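Salmonella plasmid virulence: SpvB (Salmonella typhimurium, PDB 6P0X) is the N-terminal domain of a secreted virulence toxin that probably ADP-ribosylates host actin on arginine using NAD+, thereby blocking filament assembly. Local coordinates at residues A[99-113]-A[124-138]. Numbering follows the deposited sequence.
Sequences YGDVSFPQSYTVTRY and LEYWVGNSNGDDFWL
One face of the Trp127 indole carries a methyl group of Val110: CG2 sits over the six-membered ring, 3.6 Å from its centroid, a CH-pi contact across a non-hydrogen-bonded pair. Val110 CG1, placed anti to the backbone N (chi1 179°), instead borders Trp127 NE1 and the carboxylate of Glu125, whose OE1 accepts from Trp127 NE1 while OE2 is salt-bridged to Arg123. The rim of the same indole turns toward the face of Tyr108, an offset edge-to-face pair with planes at 62°. Phe136 also presents its edge to the Tyr108 face, and Trp127 CB lies over one face of Phe136; Tyr99 joins this aromatic cluster through a rim-to-rim contact with the indole, and Trp228 stacks on Tyr99 from outside the two segments. On the opposite side of the sheet, Trp137 CH2 lies over one face of Tyr113, and the two ring planes meet obliquely.

Between these two layers runs an antiparallel hairpin of strands 107-115 and 123-129, extended by strand 135-140 into a meander within the SpvB-family domain. Thr109 with Val128 and Thr111 with Tyr126 are hydrogen-bonded pairs, each joined by two backbone bonds. The turn joining strands 123-129 and 135-140 illustrates how one side chain, Gln106 at the corner that precedes strand 107-115, can grip a loop. Gln106 OE1 accepts in its carbonyl plane from Ser131 N at 2.8 Å and, tilted from that plane, from Asn132 N. Gln106 NE2 donates to Asn132 OD1 at 2.9 Å. That oxygen also accepts from Asp134 N in an Asx turn, the two donors approaching from opposite faces of the amide.

Asn130 divides its amide between two hydroxyls. ND2 gives a nearly straight bond (174°) to Ser107 OG, whereas OD1 receives Thr109 OG1 on a lone pair at 2.7 Å. A water links Thr109 OG1 with Asn130 ND2.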
loop_
_atom_site.group_PDB
_atom_site.type_symbol
_atom_site.label_atom_id
_atom_site.label_comp_id
_atom_site.label_asym_id
_atom_site.label_seq_id
_atom_site.Cartn_x
_atom_site.Cartn_y
_atom_site.Cartn_z
ATOM N N TYR A 99 22.282 -0.861 8.123
ATOM C CA TYR A 99 21.663 -2.155 7.852
ATOM C C TYR A 99 22.469 -2.825 6.751
ATOM O O TYR A 99 22.500 -2.340 5.615
ATOM C CB TYR A 99 20.195 -2.017 7.451
ATOM C CG TYR A 99 19.439 -3.320 7.562
ATOM C CD1 TYR A 99 19.372 -4.209 6.494
ATOM C CD2 TYR A 99 18.808 -3.672 8.746
ATOM C CE1 TYR A 99 18.686 -5.405 6.604
ATOM C CE2 TYR A 99 18.123 -4.863 8.864
ATOM C CZ TYR A 99 18.064 -5.726 7.793
ATOM O OH TYR A 99 17.377 -6.910 7.925
ATOM N N GLY A 100 23.106 -3.941 7.086
ATOM C CA GLY A 100 23.983 -4.603 6.139
ATOM C C GLY A 100 25.119 -3.680 5.750
ATOM O O GLY A 100 25.884 -3.208 6.599
ATOM N N ASP A 101 25.212 -3.384 4.455
ATOM C CA ASP A 101 26.276 -2.555 3.906
ATOM C C ASP A 101 25.873 -1.096 3.743
ATOM O O ASP A 101 26.677 -0.296 3.257
ATOM C CB ASP A 101 26.741 -3.120 2.560
ATOM C CG ASP A 101 27.432 -4.463 2.702
ATOM O OD1 ASP A 101 27.976 -4.739 3.792
ATOM O OD2 ASP A 101 27.436 -5.240 1.725
ATOM N N VAL A 102 24.657 -0.732 4.132
ATOM C CA VAL A 102 24.144 0.622 3.965
ATOM C C VAL A 102 24.224 1.321 5.314
ATOM O O VAL A 102 23.618 0.865 6.290
ATOM C CB VAL A 102 22.700 0.613 3.438
ATOM C CG1 VAL A 102 22.197 2.035 3.237
ATOM C CG2 VAL A 102 22.612 -0.178 2.146
ATOM N N SER A 103 24.966 2.423 5.370
ATOM C CA SER A 103 25.054 3.245 6.569
ATOM C C SER A 103 24.164 4.472 6.413
ATOM O O SER A 103 24.086 5.060 5.330
ATOM C CB SER A 103 26.501 3.667 6.837
ATOM O OG SER A 103 26.847 4.793 6.055
ATOM N N PHE A 104 23.506 4.860 7.496
ATOM C CA PHE A 104 22.462 5.864 7.407
ATOM C C PHE A 104 22.969 7.233 7.832
ATOM O O PHE A 104 23.928 7.347 8.601
ATOM C CB PHE A 104 21.264 5.479 8.284
ATOM C CG PHE A 104 20.730 4.100 8.024
ATOM C CD1 PHE A 104 20.233 3.762 6.775
ATOM C CD2 PHE A 104 20.662 3.164 9.044
ATOM C CE1 PHE A 104 19.726 2.498 6.534
ATOM C CE2 PHE A 104 20.146 1.902 8.812
ATOM C CZ PHE A 104 19.680 1.567 7.556
ATOM N N PRO A 105 22.348 8.301 7.325
ATOM C CA PRO A 105 22.685 9.649 7.814
ATOM C C PRO A 105 22.371 9.842 9.287
ATOM O O PRO A 105 23.017 10.662 9.951
ATOM C CB PRO A 105 21.829 10.585 6.947
ATOM C CG PRO A 105 21.118 9.739 5.958
ATOM C CD PRO A 105 21.493 8.310 6.126
ATOM N N GLN A 106 21.374 9.132 9.808
ATOM C CA GLN A 106 20.974 9.239 11.201
ATOM C C GLN A 106 20.881 7.845 11.802
ATOM O O GLN A 106 20.683 6.853 11.098
ATOM C CB GLN A 106 19.622 9.961 11.352
ATOM C CG GLN A 106 18.432 9.103 10.929
ATOM C CD GLN A 106 17.086 9.776 11.147
ATOM O OE1 GLN A 106 16.865 10.448 12.153
ATOM N NE2 GLN A 106 16.174 9.586 10.202
ATOM N N SER A 107 21.033 7.773 13.118
ATOM C CA SER A 107 20.827 6.513 13.810
ATOM C C SER A 107 19.344 6.325 14.128
ATOM O O SER A 107 18.547 7.267 14.091
ATOM C CB SER A 107 21.666 6.448 15.086
ATOM O OG SER A 107 21.204 7.382 16.045
ATOM N N TYR A 108 18.978 5.081 14.429
ATOM C CA TYR A 108 17.591 4.694 14.635
ATOM C C TYR A 108 17.440 3.938 15.946
ATOM O O TYR A 108 18.256 3.073 16.273
ATOM C CB TYR A 108 17.082 3.812 13.482
ATOM C CG TYR A 108 16.845 4.563 12.195
ATOM C CD1 TYR A 108 17.876 4.764 11.286
ATOM C CD2 TYR A 108 15.592 5.069 11.886
ATOM C CE1 TYR A 108 17.666 5.451 10.107
ATOM C CE2 TYR A 108 15.371 5.762 10.709
ATOM C CZ TYR A 108 16.412 5.950 9.823
ATOM O OH TYR A 108 16.200 6.638 8.650
ATOM N N THR A 109 16.397 4.280 16.697
ATOM C CA THR A 109 15.943 3.442 17.798
ATOM C C THR A 109 15.056 2.349 17.216
ATOM O O THR A 109 14.040 2.644 16.571
ATOM C CB THR A 109 15.184 4.267 18.836
ATOM O OG1 THR A 109 16.061 5.246 19.408
ATOM C CG2 THR A 109 14.644 3.367 19.939
ATOM N N VAL A 110 15.455 1.094 17.408
ATOM C CA VAL A 110 14.800 -0.048 16.781
ATOM C C VAL A 110 14.227 -0.928 17.879
ATOM O O VAL A 110 14.975 -1.452 18.717
ATOM C CB VAL A 110 15.770 -0.839 15.891
ATOM C CG1 VAL A 110 15.066 -2.041 15.277
ATOM C CG2 VAL A 110 16.345 0.071 14.814
ATOM N N THR A 111 12.908 -1.100 17.863
ATOM C CA THR A 111 12.184 -1.849 18.884
ATOM C C THR A 111 11.533 -3.062 18.238
ATOM O O THR A 111 10.740 -2.915 17.303
ATOM C CB THR A 111 11.122 -0.972 19.554
ATOM O OG1 THR A 111 11.718 0.254 19.999
ATOM C CG2 THR A 111 10.504 -1.696 20.743
ATOM N N ARG A 112 11.855 -4.249 18.736
ATOM C CA ARG A 112 11.245 -5.463 18.216
ATOM C C ARG A 112 9.852 -5.652 18.806
ATOM O O ARG A 112 9.643 -5.482 20.011
ATOM C CB ARG A 112 12.106 -6.682 18.544
ATOM C CG ARG A 112 11.429 -7.997 18.193
ATOM C CD ARG A 112 12.400 -9.157 18.135
ATOM N NE ARG A 112 11.736 -10.361 17.650
ATOM C CZ ARG A 112 12.219 -11.593 17.774
ATOM N NH1 ARG A 112 13.381 -11.800 18.385
ATOM N NH2 ARG A 112 11.532 -12.621 17.293
ATOM N N TYR A 113 8.900 -6.013 17.952
ATOM C CA TYR A 113 7.540 -6.317 18.369
ATOM C C TYR A 113 7.185 -7.737 17.956
ATOM O O TYR A 113 7.713 -8.264 16.972
ATOM C CB TYR A 113 6.525 -5.329 17.771
ATOM C CG TYR A 113 6.495 -3.987 18.466
ATOM C CD1 TYR A 113 7.416 -2.992 18.159
ATOM C CD2 TYR A 113 5.545 -3.721 19.441
ATOM C CE1 TYR A 113 7.383 -1.763 18.806
ATOM C CE2 TYR A 113 5.503 -2.503 20.090
ATOM C CZ TYR A 113 6.421 -1.528 19.770
ATOM O OH TYR A 113 6.367 -0.321 20.426
ATOM N N LEU A 124 9.734 -8.644 13.478
ATOM C CA LEU A 124 9.113 -7.363 13.169
ATOM C C LEU A 124 9.736 -6.273 14.029
ATOM O O LEU A 124 9.862 -6.436 15.247
ATOM C CB LEU A 124 7.605 -7.430 13.404
ATOM C CG LEU A 124 6.782 -6.174 13.124
ATOM C CD1 LEU A 124 6.851 -5.797 11.650
ATOM C CD2 LEU A 124 5.343 -6.400 13.559
ATOM N N GLU A 125 10.116 -5.161 13.399
ATOM C CA GLU A 125 10.809 -4.080 14.085
ATOM C C GLU A 125 10.195 -2.737 13.728
ATOM O O GLU A 125 9.801 -2.500 12.582
ATOM C CB GLU A 125 12.294 -4.054 13.733
ATOM C CG GLU A 125 13.036 -5.316 14.085
ATOM C CD GLU A 125 14.449 -5.305 13.560
ATOM O OE1 GLU A 125 14.693 -4.593 12.564
ATOM O OE2 GLU A 125 15.308 -6.008 14.135
ATOM N N TYR A 126 10.144 -1.859 14.720
ATOM C CA TYR A 126 9.699 -0.484 14.570
ATOM C C TYR A 126 10.935 0.405 14.660
ATOM O O TYR A 126 11.644 0.383 15.676
ATOM C CB TYR A 126 8.676 -0.146 15.657
ATOM C CG TYR A 126 8.074 1.238 15.581
ATOM C CD1 TYR A 126 7.686 1.787 14.366
ATOM C CD2 TYR A 126 7.877 1.988 16.732
ATOM C CE1 TYR A 126 7.129 3.048 14.300
ATOM C CE2 TYR A 126 7.320 3.252 16.676
ATOM C CZ TYR A 126 6.947 3.777 15.458
ATOM O OH TYR A 126 6.391 5.036 15.398
ATOM N N TRP A 127 11.209 1.151 13.589
ATOM C CA TRP A 127 12.390 1.996 13.464
ATOM C C TRP A 127 11.972 3.452 13.590
ATOM O O TRP A 127 11.082 3.908 12.859
ATOM C CB TRP A 127 13.085 1.790 12.114
ATOM C CG TRP A 127 13.721 0.443 11.918
ATOM C CD1 TRP A 127 13.113 -0.777 12.014
ATOM C CD2 TRP A 127 15.090 0.184 11.577
ATOM N NE1 TRP A 127 14.023 -1.779 11.763
ATOM C CE2 TRP A 127 15.243 -1.216 11.493
ATOM C CE3 TRP A 127 16.204 0.999 11.342
ATOM C CZ2 TRP A 127 16.461 -1.818 11.180
ATOM C CZ3 TRP A 127 17.414 0.400 11.032
ATOM C CH2 TRP A 127 17.533 -0.996 10.956
ATOM N N VAL A 128 12.617 4.180 14.501
ATOM C CA VAL A 128 12.356 5.602 14.699
ATOM C C VAL A 128 13.671 6.357 14.553
ATOM O O VAL A 128 14.649 6.049 15.246
ATOM C CB VAL A 128 11.713 5.876 16.073
ATOM C CG1 VAL A 128 11.428 7.367 16.246
ATOM C CG2 VAL A 128 10.434 5.065 16.234
ATOM N N GLY A 129 13.688 7.351 13.669
ATOM C CA GLY A 129 14.901 8.124 13.449
ATOM C C GLY A 129 15.240 8.963 14.667
ATOM O O GLY A 129 14.402 9.718 15.173
ATOM N N ASN A 130 16.484 8.846 15.136
ATOM C CA ASN A 130 16.918 9.609 16.302
ATOM C C ASN A 130 17.102 11.092 16.002
ATOM O O ASN A 130 17.193 11.891 16.941
ATOM C CB ASN A 130 18.218 9.021 16.858
ATOM C CG ASN A 130 18.001 7.695 17.576
ATOM O OD1 ASN A 130 16.947 7.460 18.169
ATOM N ND2 ASN A 130 19.003 6.822 17.523
ATOM N N SER A 131 17.158 11.486 14.730
ATOM C CA SER A 131 17.423 12.875 14.379
ATOM C C SER A 131 16.212 13.620 13.839
ATOM O O SER A 131 16.101 14.827 14.064
ATOM C CB SER A 131 18.556 12.956 13.347
ATOM O OG SER A 131 18.929 14.300 13.100
ATOM N N ASN A 132 15.295 12.944 13.144
ATOM C CA ASN A 132 14.115 13.611 12.617
ATOM C C ASN A 132 12.815 12.919 13.003
ATOM O O ASN A 132 11.743 13.406 12.636
ATOM C CB ASN A 132 14.203 13.751 11.085
ATOM C CG ASN A 132 14.280 12.413 10.358
ATOM O OD1 ASN A 132 13.948 11.363 10.904
ATOM N ND2 ASN A 132 14.721 12.456 9.104
ATOM N N GLY A 133 12.878 11.797 13.715
ATOM C CA GLY A 133 11.690 11.104 14.157
ATOM C C GLY A 133 10.966 10.303 13.099
ATOM O O GLY A 133 9.927 9.706 13.410
ATOM N N ASP A 134 11.466 10.269 11.866
ATOM C CA ASP A 134 10.812 9.489 10.822
ATOM C C ASP A 134 10.764 8.021 11.223
ATOM O O ASP A 134 11.793 7.412 11.538
ATOM C CB ASP A 134 11.535 9.666 9.487
ATOM C CG ASP A 134 11.281 11.031 8.860
ATOM O OD1 ASP A 134 10.773 11.933 9.561
ATOM O OD2 ASP A 134 11.583 11.200 7.660
ATOM N N ASP A 135 9.558 7.455 11.221
ATOM C CA ASP A 135 9.312 6.113 11.731
ATOM C C ASP A 135 8.721 5.211 10.653
ATOM O O ASP A 135 7.927 5.658 9.818
ATOM C CB ASP A 135 8.379 6.163 12.955
ATOM C CG ASP A 135 6.994 6.708 12.624
ATOM O OD1 ASP A 135 6.886 7.649 11.812
ATOM O OD2 ASP A 135 6.008 6.198 13.195
ATOM N N PHE A 136 9.111 3.938 10.690
ATOM C CA PHE A 136 8.657 2.945 9.719
ATOM C C PHE A 136 8.829 1.558 10.329
ATOM O O PHE A 136 9.320 1.411 11.451
ATOM C CB PHE A 136 9.413 3.080 8.395
ATOM C CG PHE A 136 10.909 2.999 8.536
ATOM C CD1 PHE A 136 11.559 1.775 8.485
ATOM C CD2 PHE A 136 11.665 4.147 8.710
ATOM C CE1 PHE A 136 12.935 1.697 8.605
ATOM C CE2 PHE A 136 13.039 4.074 8.835
ATOM C CZ PHE A 136 13.673 2.848 8.782
ATOM N N TRP A 137 8.406 0.530 9.592
ATOM C CA TRP A 137 8.477 -0.839 10.083
ATOM C C TRP A 137 9.277 -1.714 9.126
ATOM O O TRP A 137 9.267 -1.507 7.908
ATOM C CB TRP A 137 7.073 -1.434 10.289
ATOM C CG TRP A 137 6.321 -0.803 11.425
ATOM C CD1 TRP A 137 5.676 0.400 11.409
ATOM C CD2 TRP A 137 6.140 -1.337 12.745
ATOM N NE1 TRP A 137 5.104 0.648 12.634
ATOM C CE2 TRP A 137 5.374 -0.403 13.472
ATOM C CE3 TRP A 137 6.549 -2.513 13.382
ATOM C CZ2 TRP A 137 5.009 -0.608 14.802
ATOM C CZ3 TRP A 137 6.185 -2.715 14.703
ATOM C CH2 TRP A 137 5.424 -1.768 15.399
ATOM N N LEU A 138 9.961 -2.706 9.695
ATOM C CA LEU A 138 10.750 -3.673 8.940
ATOM C C LEU A 138 10.328 -5.074 9.357
ATOM O O LEU A 138 10.372 -5.407 10.546
ATOM C CB LEU A 138 12.250 -3.477 9.180
ATOM C CG LEU A 138 13.187 -4.378 8.373
ATOM C CD1 LEU A 138 13.204 -3.975 6.903
ATOM C CD2 LEU A 138 14.589 -4.348 8.954
HETATM O O HOH W 1 18.782 4.866 19.701
HETATM O O HOH W 2 11.534 2.073 18.049
HETATM O O HOH W 3 9.419 -9.950 16.223
#